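Local coordinates for Thiol:disulfide interchange protein (Proteus mirabilis, PDB 4OD7) that probably acts as a periplasmic dithiol oxidase of the thioredoxin family, introducing disulfide bonds into substrate proteins, and is captured here with a non-covalently bound peptide, at residues 47-52 with 56-61; 160-165 with 180-185. The protein carries 1 engineered substitution. All coordinates share one frame; numbering follows the deposited sequence.

Interaction 1: residues 47-52 with 56-61; sequences TVEKNV and TKMARY. With SCN (thiocyanate ion), chain G.
R60 NH1 donates to the nitrogen of a thiocyanate ion at 3.2 Å with an N-H...N angle of 155°, and the same nitrogen atom of R60 forms a salt bridge with E26. The N of the ion, probably from the crystallisation liquor, meets the guanidinium at its edge, in its plane. R60 belongs to strand 58-62, an outermost strand of the thioredoxin-fold sheet, parallel to strand 24-28, and helix 44-51 runs into it through a short turn: the helix-to-strand half of a right-handed beta-alpha-beta crossover. An extended chain from CG to NE, with CG anti to the backbone N (chi1 -178°), carries the guanidinium to the ion; E49 OE2 stays 5.4 Å from R60 NH1, too far for a salt bridge, and F28 adds a cation-pi contact to R60.

Between helix and strand the packing is apolar, and no hydrogen bond crosses it. M58 bends at its second and third torsions, which brings its methyl to the helix, where CE lies 3.8 Å from E49 CG. The aliphatic part of E49 thus does the touching, while its OE2 accepts a weak hydrogen bond from N45. V52 meets M58 tip to tip, CG2 to CE at 3.9 Å. At the turn, T56 bonds through OG1 to P53 O, and that OG1 also rests 3.9 Å from V52 CB.

Interaction 2: residues 160-165 with 180-185; sequences YKMKND and SDVVNQ
The C-terminal helix 172-187 packs on the sheet partly through M162 of strand 160-162, and the contact is carried by M162 against V182 and V183. The evidence is a single methyl group: M162 CE sits 3.6 Å from V182 CG1 and 4.0 Å from V182 CB, and 4.2 Å from V183 CG2. The two valines are consecutive on the helix, V182 with its CB directed at the strand, so CE meets branches from both. The side chains of M162 and V182 run antiparallel, alongside each other, and the thioether chain gets there by bending at chi2 and chi3. V182 supplies the branch that lies anti to its backbone N (chi1 177°), whereas V183 uses CG2, which stands beside the N.

In the thioredoxin fold of DsbA this is the face of the central sheet covered by the last helix. Strand 160-162 lies between 11-13 and 153-156, antiparallel to both, and M162 is bonded through its backbone to M154. Y179 and L186 of the same helix and I156 of the neighbouring strand also touch M162, and I156 touches V183 as well, so that M162 lies in a largely apolar setting.

Polar links lie beyond the strand. N164 accepts from Y175 OH at its carbonyl and is bonded through OD1 to Y179 OH, both tyrosines of the helix. D165 packs on the backbone of the bound peptide, so this loop lies beside the ligand. Within the loop, K163 NZ makes a salt bridge of 3.0 Å to D165 OD1, approaching the syn side 24° out of the carboxylate plane.

Interaction 1 lies at the surface and interaction 2 is buried, although their centres are only 12 Å apart and both reach the same sheet. Each pairs a helix with a strand and places a methionine methyl across the gap without any crossing hydrogen bond. The difference is in the surroundings: 47-52 with 56-61 sets the methyl against the aliphatic part of E49 and against V52, with an arginine and a bound ion at the far end, whereas 160-165 with 180-185 sets it against valines. The two helices also meet directly. N51 ND2 probably bonds to S180 OG at 3.0 Å and N51 O to N184 ND2 at 3.1 Å, with V48 CG2 packed on S180 CA.

Interaction 1: residues 47-52 with 56-61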
ATOM      1  N   THR A  47       2.809  -3.243 -11.381  1.00 22.64           N
ATOM      2  CA  THR A  47       3.882  -3.694 -12.261  1.00 24.30           C
ATOM      3  C   THR A  47       4.862  -4.556 -11.476  1.00 25.41           C
ATOM      4  O   THR A  47       5.293  -5.607 -11.926  1.00 26.49           O
ATOM      5  CB  THR A  47       4.655  -2.505 -12.875  1.00 25.07           C
ATOM      6  OG1 THR A  47       3.791  -1.784 -13.746  1.00 30.13           O
ATOM      7  CG2 THR A  47       5.881  -2.969 -13.692  1.00 27.43           C
ATOM      8  N   VAL A  48       5.140  -4.103 -10.259  1.00 25.18           N
ATOM      9  CA  VAL A  48       6.050  -4.767  -9.345  1.00 24.17           C
ATOM     10  C   VAL A  48       5.526  -6.147  -8.937  1.00 24.26           C
ATOM     11  O   VAL A  48       6.273  -7.130  -8.954  1.00 26.41           O
ATOM     12  CB  VAL A  48       6.280  -3.893  -8.096  1.00 22.51           C
ATOM     13  CG1 VAL A  48       6.905  -4.679  -6.961  1.00 22.89           C
ATOM     14  CG2 VAL A  48       7.138  -2.682  -8.446  1.00 23.19           C
ATOM     15  N   GLU A  49       4.251  -6.201  -8.579  1.00 22.31           N
ATOM     16  CA  GLU A  49       3.632  -7.433  -8.160  1.00 22.24           C
ATOM     17  C   GLU A  49       3.650  -8.448  -9.301  1.00 24.06           C
ATOM     18  O   GLU A  49       3.877  -9.631  -9.075  1.00 27.18           O
ATOM     19  CB  GLU A  49       2.188  -7.159  -7.696  1.00 22.43           C
ATOM     20  CG  GLU A  49       2.071  -6.440  -6.361  1.00 20.35           C
ATOM     21  CD  GLU A  49       0.792  -5.596  -6.195  1.00 18.83           C
ATOM     22  OE1 GLU A  49      -0.146  -5.748  -7.003  1.00 25.01           O
ATOM     23  OE2 GLU A  49       0.748  -4.787  -5.245  1.00 18.88           O
ATOM     24  N   LYS A  50       3.500  -7.968 -10.531  1.00 26.57           N
ATOM     25  CA  LYS A  50       3.504  -8.834 -11.712  1.00 30.28           C
ATOM     26  C   LYS A  50       4.888  -9.409 -12.085  1.00 32.81           C
ATOM     27  O   LYS A  50       4.973 -10.367 -12.872  1.00 33.58           O
ATOM     28  CB  LYS A  50       2.956  -8.068 -12.914  1.00 33.99           C
ATOM     29  CG  LYS A  50       1.451  -7.956 -12.952  1.00 39.74           C
ATOM     30  CD  LYS A  50       0.960  -7.229 -14.206  1.00 47.98           C
ATOM     31  CE  LYS A  50      -0.330  -7.832 -14.738  1.00 54.00           C
ATOM     32  NZ  LYS A  50      -0.876  -7.049 -15.869  1.00 58.26           N
ATOM     33  N   ASN A  51       5.959  -8.780 -11.596  1.00 30.85           N
ATOM     34  CA  ASN A  51       7.295  -9.079 -12.080  1.00 31.44           C
ATOM     35  C   ASN A  51       8.209  -9.750 -11.063  1.00 32.12           C
ATOM     36  O   ASN A  51       9.279 -10.173 -11.389  1.00 34.33           O
ATOM     37  CB  ASN A  51       7.940  -7.785 -12.566  1.00 32.32           C
ATOM     38  CG  ASN A  51       7.387  -7.327 -13.911  1.00 32.64           C
ATOM     39  OD1 ASN A  51       6.945  -8.132 -14.722  1.00 36.16           O
ATOM     40  ND2 ASN A  51       7.432  -6.033 -14.156  1.00 31.51           N
ATOM     41  N   VAL A  52       7.778  -9.850  -9.825  1.00 30.41           N
ATOM     42  CA  VAL A  52       8.567 -10.513  -8.786  1.00 31.85           C
ATOM     43  C   VAL A  52       8.617 -12.030  -9.034  1.00 32.95           C
ATOM     44  O   VAL A  52       7.814 -12.559  -9.801  1.00 33.17           O
ATOM     45  CB  VAL A  52       8.035 -10.212  -7.362  1.00 29.42           C
ATOM     46  CG1 VAL A  52       8.349  -8.787  -6.982  1.00 29.48           C
ATOM     47  CG2 VAL A  52       6.540 -10.500  -7.253  1.00 27.17           C
ATOM     48  N   THR A  56       6.684 -15.082  -4.104  1.00 29.80           N
ATOM     49  CA  THR A  56       7.200 -14.005  -3.290  1.00 28.92           C
ATOM     50  C   THR A  56       6.114 -13.573  -2.288  1.00 26.21           C
ATOM     51  O   THR A  56       5.000 -13.264  -2.686  1.00 25.48           O
ATOM     52  CB  THR A  56       7.658 -12.864  -4.213  1.00 28.69           C
ATOM     53  OG1 THR A  56       8.681 -13.354  -5.080  1.00 31.21           O
ATOM     54  CG2 THR A  56       8.161 -11.628  -3.420  1.00 28.70           C
ATOM     55  N   LYS A  57       6.443 -13.529  -0.998  1.00 26.01           N
ATOM     56  CA  LYS A  57       5.469 -13.171   0.036  1.00 24.02           C
ATOM     57  C   LYS A  57       5.269 -11.665   0.021  1.00 22.53           C
ATOM     58  O   LYS A  57       6.212 -10.945   0.345  1.00 24.05           O
ATOM     59  CB  LYS A  57       5.934 -13.585   1.416  1.00 31.79           C
ATOM     60  CG  LYS A  57       6.154 -15.052   1.578  1.00 54.17           C
ATOM     61  CD  LYS A  57       6.642 -15.383   2.966  1.00 57.76           C
ATOM     62  CE  LYS A  57       8.068 -14.896   3.174  1.00 57.30           C
ATOM     63  NZ  LYS A  57       9.019 -15.680   2.319  1.00 55.97           N
ATOM     64  N   MET A  58       4.065 -11.221  -0.340  1.00 20.84           N
ATOM     65  CA  MET A  58       3.743  -9.790  -0.492  1.00 19.74           C
ATOM     66  C   MET A  58       2.747  -9.328   0.572  1.00 23.13           C
ATOM     67  O   MET A  58       1.930 -10.121   1.065  1.00 22.74           O
ATOM     68  CB  MET A  58       3.105  -9.501  -1.865  1.00 20.61           C
ATOM     69  CG  MET A  58       3.811 -10.122  -3.057  1.00 21.52           C
ATOM     70  SD  MET A  58       5.382  -9.347  -3.360  1.00 36.54           S
ATOM     71  CE  MET A  58       4.918  -8.135  -4.593  1.00 67.97           C
ATOM     72  N   ALA A  59       2.782  -8.030   0.874  1.00 21.42           N
ATOM     73  CA  ALA A  59       1.825  -7.397   1.770  1.00 19.74           C
ATOM     74  C   ALA A  59       1.611  -5.940   1.321  1.00 21.65           C
ATOM     75  O   ALA A  59       2.517  -5.318   0.759  1.00 19.10           O
ATOM     76  CB  ALA A  59       2.313  -7.447   3.206  1.00 17.25           C
ATOM     77  N   ARG A  60       0.412  -5.418   1.589  1.00 18.84           N
ATOM     78  CA  ARG A  60       0.036  -4.019   1.321  1.00 15.56           C
ATOM     79  C   ARG A  60      -0.746  -3.559   2.502  1.00 16.50           C
ATOM     80  O   ARG A  60      -1.821  -4.075   2.722  1.00 17.15           O
ATOM     81  CB  ARG A  60      -0.783  -3.915   0.051  1.00 16.49           C
ATOM     82  CG  ARG A  60      -1.185  -2.532  -0.358  1.00 15.90           C
ATOM     83  CD  ARG A  60      -1.800  -2.568  -1.735  1.00 18.01           C
ATOM     84  NE  ARG A  60      -2.439  -1.307  -2.129  1.00 18.25           N
ATOM     85  CZ  ARG A  60      -1.797  -0.239  -2.570  1.00 17.17           C
ATOM     86  NH1 ARG A  60      -0.494  -0.237  -2.661  1.00 15.99           N
ATOM     87  NH2 ARG A  60      -2.435   0.855  -2.896  1.00 17.84           N
ATOM     88  N   TYR A  61      -0.203  -2.603   3.251  1.00 14.85           N
ATOM     89  CA  TYR A  61      -0.782  -2.106   4.497  1.00 14.94           C
ATOM     90  C   TYR A  61      -1.223  -0.658   4.373  1.00 15.02           C
ATOM     91  O   TYR A  61      -0.546   0.148   3.744  1.00 14.14           O
ATOM     92  CB  TYR A  61       0.221  -2.231   5.624  1.00 15.53           C
ATOM     93  CG  TYR A  61       0.641  -3.666   5.948  1.00 16.56           C
ATOM     94  CD1 TYR A  61      -0.202  -4.749   5.706  1.00 15.14           C
ATOM     95  CD2 TYR A  61       1.907  -3.926   6.488  1.00 16.51           C
ATOM     96  CE1 TYR A  61       0.226  -6.063   6.016  1.00 14.77           C
ATOM     97  CE2 TYR A  61       2.325  -5.199   6.791  1.00 15.30           C
ATOM     98  CZ  TYR A  61       1.503  -6.254   6.546  1.00 17.38           C
ATOM     99  OH  TYR A  61       1.985  -7.502   6.867  1.00 23.64           O
TER
HETATM  100  S   SCN G 201       4.173   1.234  -1.749  1.00 25.88           S
HETATM  101  C   SCN G 201       2.742   1.580  -2.680  1.00 18.14           C
HETATM  102  N   SCN G 201       1.785   1.938  -3.289  1.00 12.81           N

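Interaction 2: residues 160-165 with 180-185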
ATOM      1  N   TYR A 160      15.608  -3.237   3.528  1.00 34.31           N
ATOM      2  CA  TYR A 160      15.912  -2.164   2.573  1.00 35.57           C
ATOM      3  C   TYR A 160      14.695  -1.306   2.298  1.00 44.72           C
ATOM      4  O   TYR A 160      13.670  -1.820   1.883  1.00 46.71           O
ATOM      5  CB  TYR A 160      16.400  -2.713   1.228  1.00 34.71           C
ATOM      6  CG  TYR A 160      17.550  -3.706   1.270  1.00 41.12           C
ATOM      7  CD1 TYR A 160      18.808  -3.309   1.707  1.00 43.45           C
ATOM      8  CD2 TYR A 160      17.383  -5.036   0.865  1.00 42.60           C
ATOM      9  CE1 TYR A 160      19.875  -4.194   1.734  1.00 42.10           C
ATOM     10  CE2 TYR A 160      18.451  -5.935   0.892  1.00 43.24           C
ATOM     11  CZ  TYR A 160      19.699  -5.506   1.333  1.00 43.14           C
ATOM     12  OH  TYR A 160      20.784  -6.372   1.380  1.00 46.80           O
ATOM     13  N   LYS A 161      14.817   0.001   2.515  1.00 45.22           N
ATOM     14  CA  LYS A 161      13.750   0.928   2.163  1.00 38.72           C
ATOM     15  C   LYS A 161      14.002   1.579   0.811  1.00 36.09           C
ATOM     16  O   LYS A 161      15.004   2.275   0.601  1.00 30.74           O
ATOM     17  CB  LYS A 161      13.573   1.972   3.260  1.00 29.92           C
ATOM     18  CG  LYS A 161      12.398   2.888   3.040  1.00 26.59           C
ATOM     19  CD  LYS A 161      12.247   3.891   4.152  1.00 25.82           C
ATOM     20  CE  LYS A 161      11.578   3.159   5.348  1.00 28.43           C
ATOM     21  NZ  LYS A 161      11.149   4.003   6.507  1.00 28.26           N
ATOM     22  N   MET A 162      13.084   1.325  -0.116  1.00 33.78           N
ATOM     23  CA  MET A 162      13.113   1.968  -1.427  1.00 31.55           C
ATOM     24  C   MET A 162      13.199   3.489  -1.370  1.00 27.94           C
ATOM     25  O   MET A 162      12.582   4.122  -0.524  1.00 25.53           O
ATOM     26  CB  MET A 162      11.891   1.601  -2.246  1.00 28.32           C
ATOM     27  CG  MET A 162      11.813   0.174  -2.609  1.00 28.35           C
ATOM     28  SD  MET A 162      13.143  -0.400  -3.653  1.00 33.06           S
ATOM     29  CE  MET A 162      12.929   0.410  -5.226  1.00 27.48           C
ATOM     30  N   LYS A 163      14.028   4.039  -2.244  1.00 27.08           N
ATOM     31  CA  LYS A 163      14.157   5.468  -2.445  1.00 27.64           C
ATOM     32  C   LYS A 163      13.475   5.869  -3.741  1.00 26.03           C
ATOM     33  O   LYS A 163      14.068   5.775  -4.812  1.00 27.20           O
ATOM     34  CB  LYS A 163      15.623   5.850  -2.480  1.00 29.34           C
ATOM     35  CG  LYS A 163      15.876   7.245  -2.066  1.00 29.80           C
ATOM     36  CD  LYS A 163      17.361   7.512  -1.905  1.00 32.16           C
ATOM     37  CE  LYS A 163      17.803   8.655  -2.819  1.00 32.78           C
ATOM     38  NZ  LYS A 163      17.466   9.990  -2.305  1.00 32.09           N
ATOM     39  N   ASN A 164      12.206   6.251  -3.632  1.00 24.31           N
ATOM     40  CA  ASN A 164      11.341   6.473  -4.795  1.00 28.64           C
ATOM     41  C   ASN A 164      11.840   7.617  -5.667  1.00 25.33           C
ATOM     42  O   ASN A 164      11.545   7.665  -6.860  1.00 25.82           O
ATOM     43  CB  ASN A 164       9.882   6.682  -4.366  1.00 31.09           C
ATOM     44  CG  ASN A 164       9.240   5.413  -3.786  1.00 21.90           C
ATOM     45  OD1 ASN A 164       9.902   4.417  -3.555  1.00 24.31           O
ATOM     46  ND2 ASN A 164       7.950   5.487  -3.485  1.00 19.87           N
ATOM     47  N   ASP A 165      12.540   8.560  -5.041  1.00 28.56           N
ATOM     48  CA  ASP A 165      13.125   9.708  -5.747  1.00 28.26           C
ATOM     49  C   ASP A 165      14.549   9.373  -6.169  1.00 27.78           C
ATOM     50  O   ASP A 165      15.311  10.240  -6.530  1.00 29.00           O
ATOM     51  CB  ASP A 165      13.101  10.971  -4.881  1.00 25.33           C
ATOM     52  CG  ASP A 165      14.180  11.028  -3.856  1.00 27.52           C
ATOM     53  OD1 ASP A 165      14.702  10.020  -3.472  1.00 29.16           O
ATOM     54  OD2 ASP A 165      14.466  12.121  -3.342  1.00 37.25           O
ATOM     55  N   SER A 180      10.223  -1.750 -10.811  1.00 30.85           N
ATOM     56  CA  SER A 180      10.117  -3.210 -10.771  1.00 32.57           C
ATOM     57  C   SER A 180      11.470  -3.866 -10.976  1.00 33.61           C
ATOM     58  O   SER A 180      11.731  -4.924 -10.431  1.00 35.07           O
ATOM     59  CB  SER A 180       9.159  -3.700 -11.848  1.00 31.33           C
ATOM     60  OG  SER A 180       9.303  -5.091 -12.004  1.00 30.44           O
ATOM     61  N   ASP A 181      12.310  -3.239 -11.794  1.00 33.02           N
ATOM     62  CA  ASP A 181      13.669  -3.700 -12.035  1.00 36.14           C
ATOM     63  C   ASP A 181      14.501  -3.666 -10.742  1.00 36.78           C
ATOM     64  O   ASP A 181      15.156  -4.636 -10.402  1.00 40.10           O
ATOM     65  CB  ASP A 181      14.286  -2.816 -13.105  1.00 37.85           C
ATOM     66  CG  ASP A 181      15.358  -3.494 -13.914  1.00 44.16           C
ATOM     67  OD1 ASP A 181      15.433  -4.747 -13.938  1.00 45.98           O
ATOM     68  OD2 ASP A 181      16.117  -2.735 -14.563  1.00 46.50           O
ATOM     69  N   VAL A 182      14.490  -2.535 -10.033  1.00 38.63           N
ATOM     70  CA  VAL A 182      15.243  -2.372  -8.766  1.00 36.28           C
ATOM     71  C   VAL A 182      14.818  -3.352  -7.660  1.00 35.33           C
ATOM     72  O   VAL A 182      15.653  -3.849  -6.920  1.00 35.34           O
ATOM     73  CB  VAL A 182      15.147  -0.922  -8.245  1.00 34.04           C
ATOM     74  CG1 VAL A 182      15.845  -0.750  -6.914  1.00 33.62           C
ATOM     75  CG2 VAL A 182      15.772  -0.001  -9.250  1.00 34.41           C
ATOM     76  N   VAL A 183      13.510  -3.567  -7.509  1.00 35.26           N
ATOM     77  CA  VAL A 183      12.974  -4.455  -6.471  1.00 33.32           C
ATOM     78  C   VAL A 183      13.492  -5.871  -6.601  1.00 33.76           C
ATOM     79  O   VAL A 183      13.946  -6.457  -5.623  1.00 33.60           O
ATOM     80  CB  VAL A 183      11.454  -4.484  -6.490  1.00 28.55           C
ATOM     81  CG1 VAL A 183      10.914  -5.559  -5.539  1.00 27.95           C
ATOM     82  CG2 VAL A 183      10.941  -3.124  -6.113  1.00 31.75           C
ATOM     83  N   ASN A 184      13.421  -6.397  -7.816  1.00 39.32           N
ATOM     84  CA  ASN A 184      13.834  -7.765  -8.105  1.00 40.79           C
ATOM     85  C   ASN A 184      15.338  -7.943  -7.842  1.00 43.69           C
ATOM     86  O   ASN A 184      15.793  -9.036  -7.487  1.00 44.97           O
ATOM     87  CB  ASN A 184      13.542  -8.100  -9.572  1.00 37.11           C
ATOM     88  CG  ASN A 184      12.086  -8.295  -9.861  1.00 35.16           C
ATOM     89  OD1 ASN A 184      11.253  -8.315  -8.970  1.00 36.16           O
ATOM     90  ND2 ASN A 184      11.765  -8.413 -11.129  1.00 35.97           N
ATOM     91  N   GLN A 185      16.102  -6.854  -7.966  1.00 42.81           N
ATOM     92  CA  GLN A 185      17.528  -6.898  -7.680  1.00 44.62           C
ATOM     93  C   GLN A 185      17.747  -6.925  -6.183  1.00 44.10           C
ATOM     94  O   GLN A 185      18.633  -7.611  -5.698  1.00 48.99           O
ATOM     95  CB  GLN A 185      18.259  -5.700  -8.312  1.00 44.69           C
TER